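Local atomic coordinates of putative rhamnosidase (Streptomyces avermitilis, PDB entry 3W5M), a protein that hydrolyses terminal non-reducing alpha-L-rhamnose residues from plant glycosides and gum arabic, and holds L-rhamnose through a calcium-dependent carbohydrate-binding module. Residues A155-V163 / W257-W268. Sequence-based numbering, arbitrary orientation. Where two conformers were deposited one is given.
Sequences ATRWFRRTV and WKSTDHEPADGW
The indole of W158 packs its face against E263 and P264, in the loop that follows strand 258-260. CB packs on T260 CG2; with CG anti to the carbonyl carbon (chi1 -66°), the indole then runs beneath the loop. P264 CD sits 3.4 Å from the centroid of the five-membered ring, a CH-pi contact over the face, and E263 CA does the same to the six-membered ring on that side. T156 CG2 lies on the opposite face. W158 CD1 points edge-on into the face of W268, 3.4 Å from W268 CZ2, in a T-shaped pair whose W158 five-membered and W268 six-membered rings stand at 85°. CE3 has T260 O at its rim, and CZ3 and CH2 reach E263 N. Cut back to an alanine, this position would probably leave P264 CD and E263 CA without the indole face they lie on and the W268 face without its edge partner, so the loop could shift.

Behind the indole the strands pair antiparallel. W158 O takes two donors from opposite faces of its plane, T260 N at 2.9 Å and S259 OG at 3.0 Å; W158 N returns a bond to T260 O, and R160 and K258 pair likewise, N to O both ways. R160 NH1 donates to W268 O at 2.8 Å and also bonds E270 O, while its NE makes a salt bridge to D275. On the sheet's other face, the extended R161 chain lays CB and CD over the W257 indole, whose NE1 bonds F252 O.

Strand 258-260 edges a five-stranded sheet in the CBM67 beta-sandwich; the bound calcium ion is about 11 Å from the side chain of R157. Backbone bonds thus hold the short edge strand, while aromatic packing and an arginine gripping carbonyls fold its loop back.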
ATOM      1  N   ALA A 155      20.038  -1.338  40.020  1.00 28.19           N
ATOM      2  CA  ALA A 155      21.405  -0.881  40.123  1.00 26.83           C
ATOM      3  C   ALA A 155      22.194  -1.260  38.875  1.00 26.23           C
ATOM      4  O   ALA A 155      21.698  -1.998  38.008  1.00 27.59           O
ATOM      5  CB  ALA A 155      22.044  -1.464  41.375  1.00 27.12           C
ATOM      6  N   THR A 156      23.403  -0.714  38.784  1.00 24.48           N
ATOM      7  CA  THR A 156      24.375  -1.081  37.744  1.00 23.58           C
ATOM      8  C   THR A 156      25.364  -2.093  38.310  1.00 20.38           C
ATOM      9  O   THR A 156      25.776  -1.979  39.474  1.00 21.17           O
ATOM     10  CB  THR A 156      25.084   0.184  37.224  1.00 24.00           C
ATOM     11  OG1 THR A 156      24.088   1.064  36.712  1.00 27.89           O
ATOM     12  CG2 THR A 156      26.131  -0.122  36.101  1.00 23.78           C
ATOM     13  N   ARG A 157      25.721  -3.095  37.502  1.00 20.61           N
ATOM     14  CA  ARG A 157      26.774  -4.058  37.855  1.00 19.80           C
ATOM     15  C   ARG A 157      27.804  -4.085  36.719  1.00 19.51           C
ATOM     16  O   ARG A 157      27.487  -3.706  35.592  1.00 19.86           O
ATOM     17  CB  ARG A 157      26.210  -5.446  38.121  1.00 19.99           C
ATOM     18  CG  ARG A 157      25.144  -5.437  39.225  1.00 21.81           C
ATOM     19  CD  ARG A 157      25.776  -5.187  40.575  1.00 21.76           C
ATOM     20  NE  ARG A 157      24.825  -5.205  41.693  1.00 23.29           N
ATOM     21  CZ  ARG A 157      24.520  -4.151  42.457  1.00 24.26           C
ATOM     22  NH1 ARG A 157      25.057  -2.947  42.230  1.00 22.86           N
ATOM     23  NH2 ARG A 157      23.662  -4.305  43.492  1.00 25.00           N
ATOM     24  N   TRP A 158      29.026  -4.486  37.053  1.00 18.79           N
ATOM     25  CA  TRP A 158      30.144  -4.431  36.103  1.00 19.89           C
ATOM     26  C   TRP A 158      30.723  -5.834  35.934  1.00 19.71           C
ATOM     27  O   TRP A 158      30.762  -6.622  36.910  1.00 21.41           O
ATOM     28  CB  TRP A 158      31.200  -3.441  36.632  1.00 21.13           C
ATOM     29  CG  TRP A 158      30.685  -2.018  36.666  1.00 22.76           C
ATOM     30  CD1 TRP A 158      30.812  -1.077  35.683  1.00 24.27           C
ATOM     31  CD2 TRP A 158      29.944  -1.386  37.731  1.00 23.04           C
ATOM     32  NE1 TRP A 158      30.203   0.094  36.065  1.00 25.29           N
ATOM     33  CE2 TRP A 158      29.656  -0.071  37.312  1.00 23.93           C
ATOM     34  CE3 TRP A 158      29.495  -1.813  38.998  1.00 23.42           C
ATOM     35  CZ2 TRP A 158      28.943   0.837  38.111  1.00 24.45           C
ATOM     36  CZ3 TRP A 158      28.775  -0.929  39.785  1.00 23.79           C
ATOM     37  CH2 TRP A 158      28.505   0.388  39.339  1.00 25.65           C
ATOM     38  N   PHE A 159      31.189  -6.142  34.721  1.00 17.91           N
ATOM     39  CA  PHE A 159      31.627  -7.488  34.352  1.00 17.81           C
ATOM     40  C   PHE A 159      32.850  -7.415  33.465  1.00 18.26           C
ATOM     41  O   PHE A 159      32.910  -6.539  32.579  1.00 17.95           O
ATOM     42  CB  PHE A 159      30.535  -8.200  33.556  1.00 18.17           C
ATOM     43  CG  PHE A 159      29.224  -8.283  34.303  1.00 17.49           C
ATOM     44  CD1 PHE A 159      28.372  -7.186  34.301  1.00 19.09           C
ATOM     45  CD2 PHE A 159      28.884  -9.410  35.060  1.00 18.21           C
ATOM     46  CE1 PHE A 159      27.175  -7.210  35.018  1.00 17.58           C
ATOM     47  CE2 PHE A 159      27.675  -9.438  35.766  1.00 18.54           C
ATOM     48  CZ  PHE A 159      26.839  -8.350  35.746  1.00 18.57           C
ATOM     49  N   ARG A 160      33.764  -8.355  33.690  1.00 18.62           N
ATOM     50  CA  ARG A 160      34.967  -8.499  32.874  1.00 19.03           C
ATOM     51  C   ARG A 160      35.250  -9.941  32.536  1.00 19.89           C
ATOM     52  O   ARG A 160      34.974 -10.850  33.339  1.00 21.16           O
ATOM     53  CB  ARG A 160      36.188  -7.958  33.637  1.00 18.87           C
ATOM     54  CG  ARG A 160      36.296  -6.440  33.692  1.00 20.38           C
ATOM     55  CD  ARG A 160      37.487  -5.959  34.540  1.00 17.73           C
ATOM     56  NE  ARG A 160      38.757  -6.605  34.187  1.00 19.49           N
ATOM     57  CZ  ARG A 160      39.614  -6.137  33.286  1.00 18.63           C
ATOM     58  NH1 ARG A 160      39.359  -5.014  32.637  1.00 19.06           N
ATOM     59  NH2 ARG A 160      40.753  -6.793  33.051  1.00 19.60           N
ATOM     60  N   ARG A 161      35.850 -10.145  31.364  1.00 20.10           N
ATOM     61  CA  ARG A 161      36.398 -11.449  31.008  0.50 21.47           C
ATOM     62  C   ARG A 161      37.534 -11.271  30.025  1.00 22.02           C
ATOM     63  O   ARG A 161      37.446 -10.531  29.061  1.00 24.56           O
ATOM     64  CB  ARG A 161      35.354 -12.410  30.429  0.50 21.41           C
ATOM     65  CG  ARG A 161      35.880 -13.835  30.295  0.50 21.76           C
ATOM     66  CD  ARG A 161      34.834 -14.837  29.844  0.50 20.68           C
ATOM     67  NE  ARG A 161      35.454 -16.101  29.455  0.50 21.92           N
ATOM     68  CZ  ARG A 161      34.776 -17.165  29.048  0.50 21.33           C
ATOM     69  NH1 ARG A 161      33.449 -17.129  28.987  0.50 18.62           N
ATOM     70  NH2 ARG A 161      35.433 -18.271  28.719  0.50 22.79           N
ATOM     71  N   THR A 162      38.629 -11.941  30.328  1.00 23.51           N
ATOM     72  CA  THR A 162      39.751 -11.997  29.392  1.00 26.40           C
ATOM     73  C   THR A 162      39.769 -13.376  28.771  1.00 27.09           C
ATOM     74  O   THR A 162      39.846 -14.369  29.494  1.00 27.47           O
ATOM     75  CB  THR A 162      41.091 -11.691  30.084  1.00 27.11           C
ATOM     76  OG1 THR A 162      41.044 -10.359  30.602  1.00 27.49           O
ATOM     77  CG2 THR A 162      42.252 -11.814  29.074  1.00 28.54           C
ATOM     78  N   VAL A 163      39.694 -13.416  27.438  1.00 27.07           N
ATOM     79  CA  VAL A 163      39.646 -14.671  26.659  1.00 28.47           C
ATOM     80  C   VAL A 163      40.749 -14.744  25.613  1.00 28.73           C
ATOM     81  O   VAL A 163      41.086 -13.738  24.980  1.00 28.58           O
ATOM     82  CB  VAL A 163      38.288 -14.862  25.946  1.00 30.45           C
ATOM     83  CG1 VAL A 163      37.253 -15.357  26.933  1.00 32.15           C
ATOM     84  CG2 VAL A 163      37.824 -13.596  25.216  1.00 30.16           C
ATOM     85  N   TRP A 257      33.159 -15.241  33.851  1.00 22.85           N
ATOM     86  CA  TRP A 257      33.252 -13.784  33.905  1.00 21.54           C
ATOM     87  C   TRP A 257      33.369 -13.369  35.347  1.00 22.61           C
ATOM     88  O   TRP A 257      32.794 -14.018  36.223  1.00 23.24           O
ATOM     89  CB  TRP A 257      32.005 -13.105  33.323  1.00 21.76           C
ATOM     90  CG  TRP A 257      31.894 -13.202  31.823  1.00 20.93           C
ATOM     91  CD1 TRP A 257      31.712 -14.338  31.065  1.00 21.05           C
ATOM     92  CD2 TRP A 257      31.921 -12.110  30.910  1.00 21.71           C
ATOM     93  NE1 TRP A 257      31.630 -14.001  29.736  1.00 22.52           N
ATOM     94  CE2 TRP A 257      31.767 -12.643  29.612  1.00 21.05           C
ATOM     95  CE3 TRP A 257      32.083 -10.721  31.062  1.00 21.78           C
ATOM     96  CZ2 TRP A 257      31.775 -11.827  28.454  1.00 21.45           C
ATOM     97  CZ3 TRP A 257      32.083  -9.911  29.913  1.00 23.43           C
ATOM     98  CH2 TRP A 257      31.936 -10.472  28.637  1.00 23.18           C
ATOM     99  N   LYS A 258      34.095 -12.285  35.584  1.00 20.62           N
ATOM    100  CA  LYS A 258      34.176 -11.677  36.917  1.00 20.93           C
ATOM    101  C   LYS A 258      33.160 -10.559  36.983  1.00 20.10           C
ATOM    102  O   LYS A 258      32.892  -9.915  35.970  1.00 18.08           O
ATOM    103  CB  LYS A 258      35.577 -11.106  37.180  1.00 22.71           C
ATOM    104  CG  LYS A 258      36.680 -12.135  37.325  1.00 27.82           C
ATOM    105  CD  LYS A 258      36.447 -13.018  38.552  1.00 29.85           C
ATOM    106  CE  LYS A 258      37.744 -13.614  39.094  1.00 30.22           C
ATOM    107  NZ  LYS A 258      38.463 -12.691  40.014  1.00 30.26           N
ATOM    108  N   SER A 259      32.597 -10.319  38.171  1.00 20.43           N
ATOM    109  CA  SER A 259      31.639  -9.244  38.356  1.00 19.37           C
ATOM    110  C   SER A 259      31.904  -8.428  39.619  1.00 19.49           C
ATOM    111  O   SER A 259      32.484  -8.942  40.570  1.00 18.68           O
ATOM    112  CB  SER A 259      30.206  -9.796  38.386  1.00 21.00           C
ATOM    113  OG  SER A 259      29.299  -8.681  38.505  1.00 24.94           O
ATOM    114  N   THR A 260      31.468  -7.167  39.626  1.00 19.58           N
ATOM    115  CA  THR A 260      31.517  -6.376  40.863  1.00 21.93           C
ATOM    116  C   THR A 260      30.279  -5.533  41.042  1.00 21.83           C
ATOM    117  O   THR A 260      29.652  -5.163  40.052  1.00 20.92           O
ATOM    118  CB  THR A 260      32.776  -5.490  40.968  1.00 21.61           C
ATOM    119  OG1 THR A 260      32.885  -4.994  42.306  1.00 23.70           O
ATOM    120  CG2 THR A 260      32.732  -4.322  39.963  1.00 21.81           C
ATOM    121  N   ASP A 261      29.941  -5.246  42.303  1.00 24.38           N
ATOM    122  CA  ASP A 261      28.808  -4.381  42.652  1.00 26.43           C
ATOM    123  C   ASP A 261      29.167  -2.984  43.178  1.00 29.49           C
ATOM    124  O   ASP A 261      28.286  -2.275  43.667  1.00 29.08           O
ATOM    125  CB  ASP A 261      27.874  -5.087  43.661  1.00 27.61           C
ATOM    126  CG  ASP A 261      28.570  -5.439  45.002  1.00 31.68           C
ATOM    127  OD1 ASP A 261      29.816  -5.358  45.114  1.00 29.07           O
ATOM    128  OD2 ASP A 261      27.855  -5.835  45.965  1.00 33.49           O
ATOM    129  N   HIS A 262      30.444  -2.597  43.112  1.00 29.56           N
ATOM    130  CA  HIS A 262      30.858  -1.228  43.475  1.00 34.28           C
ATOM    131  C   HIS A 262      31.496  -0.645  42.242  1.00 33.18           C
ATOM    132  O   HIS A 262      32.369  -1.297  41.638  1.00 33.34           O
ATOM    133  CB  HIS A 262      31.887  -1.228  44.619  1.00 37.57           C
ATOM    134  CG  HIS A 262      31.423  -1.953  45.840  1.00 42.84           C
ATOM    135  ND1 HIS A 262      30.443  -1.454  46.673  1.00 45.99           N
ATOM    136  CD2 HIS A 262      31.795  -3.147  46.365  1.00 46.43           C
ATOM    137  CE1 HIS A 262      30.227  -2.309  47.658  1.00 47.28           C
ATOM    138  NE2 HIS A 262      31.035  -3.344  47.495  1.00 51.14           N
ATOM    139  N   GLU A 263      31.071   0.559  41.862  1.00 32.44           N
ATOM    140  CA  GLU A 263      31.636   1.232  40.707  1.00 32.77           C
ATOM    141  C   GLU A 263      33.177   1.148  40.675  1.00 31.63           C
ATOM    142  O   GLU A 263      33.845   1.604  41.612  1.00 31.33           O
ATOM    143  CB  GLU A 263      31.188   2.677  40.628  1.00 37.10           C
ATOM    144  CG  GLU A 263      31.599   3.286  39.296  1.00 43.42           C
ATOM    145  CD  GLU A 263      31.276   4.752  39.189  1.00 50.38           C
ATOM    146  OE1 GLU A 263      30.320   5.192  39.861  1.00 56.75           O
ATOM    147  OE2 GLU A 263      31.978   5.457  38.427  1.00 52.82           O
ATOM    148  N   PRO A 264      33.746   0.530  39.621  1.00 30.50           N
ATOM    149  CA  PRO A 264      35.206   0.386  39.618  1.00 30.03           C
ATOM    150  C   PRO A 264      35.969   1.675  39.246  1.00 31.67           C
ATOM    151  O   PRO A 264      35.390   2.611  38.686  1.00 30.61           O
ATOM    152  CB  PRO A 264      35.458  -0.724  38.585  1.00 30.84           C
ATOM    153  CG  PRO A 264      34.250  -0.721  37.709  1.00 33.06           C
ATOM    154  CD  PRO A 264      33.100  -0.210  38.519  1.00 29.47           C
ATOM    155  N   ALA A 265      37.262   1.683  39.559  1.00 30.29           N
ATOM    156  CA  ALA A 265      38.192   2.762  39.204  1.00 31.57           C
ATOM    157  C   ALA A 265      38.257   2.919  37.692  1.00 33.97           C
ATOM    158  O   ALA A 265      37.973   1.984  36.940  1.00 33.07           O
ATOM    159  CB  ALA A 265      39.583   2.437  39.764  1.00 31.21           C
ATOM    160  N   ASP A 266      38.641   4.080  37.189  1.00 35.30           N
ATOM    161  CA  ASP A 266      38.739   4.077  35.745  1.00 39.41           C
ATOM    162  C   ASP A 266      39.927   3.263  35.235  1.00 34.78           C
ATOM    163  O   ASP A 266      40.918   3.069  35.949  1.00 35.67           O
ATOM    164  CB  ASP A 266      38.532   5.424  35.057  1.00 47.80           C
ATOM    165  CG  ASP A 266      37.648   5.279  33.813  1.00 59.36           C
ATOM    166  OD1 ASP A 266      38.012   4.492  32.894  1.00 59.50           O
ATOM    167  OD2 ASP A 266      36.561   5.904  33.779  1.00 64.44           O
ATOM    168  N   GLY A 267      39.755   2.717  34.033  1.00 29.78           N
ATOM    169  CA  GLY A 267      40.657   1.714  33.503  1.00 29.83           C
ATOM    170  C   GLY A 267      39.982   0.363  33.502  1.00 25.53           C
ATOM    171  O   GLY A 267      40.487  -0.572  32.904  1.00 27.31           O
ATOM    172  N   TRP A 268      38.824   0.264  34.153  1.00 26.08           N
ATOM    173  CA  TRP A 268      38.189  -1.050  34.392  1.00 24.03           C
ATOM    174  C   TRP A 268      37.815  -1.783  33.124  1.00 25.01           C
ATOM    175  O   TRP A 268      37.543  -2.993  33.173  1.00 25.82           O
ATOM    176  CB  TRP A 268      36.953  -0.946  35.314  1.00 23.07           C
ATOM    177  CG  TRP A 268      35.749  -0.376  34.635  1.00 24.70           C
ATOM    178  CD1 TRP A 268      35.434   0.945  34.522  1.00 25.66           C
ATOM    179  CD2 TRP A 268      34.678  -1.102  33.990  1.00 25.06           C
ATOM    180  NE1 TRP A 268      34.251   1.089  33.853  1.00 25.68           N
ATOM    181  CE2 TRP A 268      33.776  -0.145  33.491  1.00 24.29           C
ATOM    182  CE3 TRP A 268      34.421  -2.464  33.755  1.00 24.23           C
ATOM    183  CZ2 TRP A 268      32.605  -0.490  32.798  1.00 26.78           C
ATOM    184  CZ3 TRP A 268      33.247  -2.815  33.031  1.00 25.70           C
ATOM    185  CH2 TRP A 268      32.361  -1.827  32.577  1.00 23.94           C
TER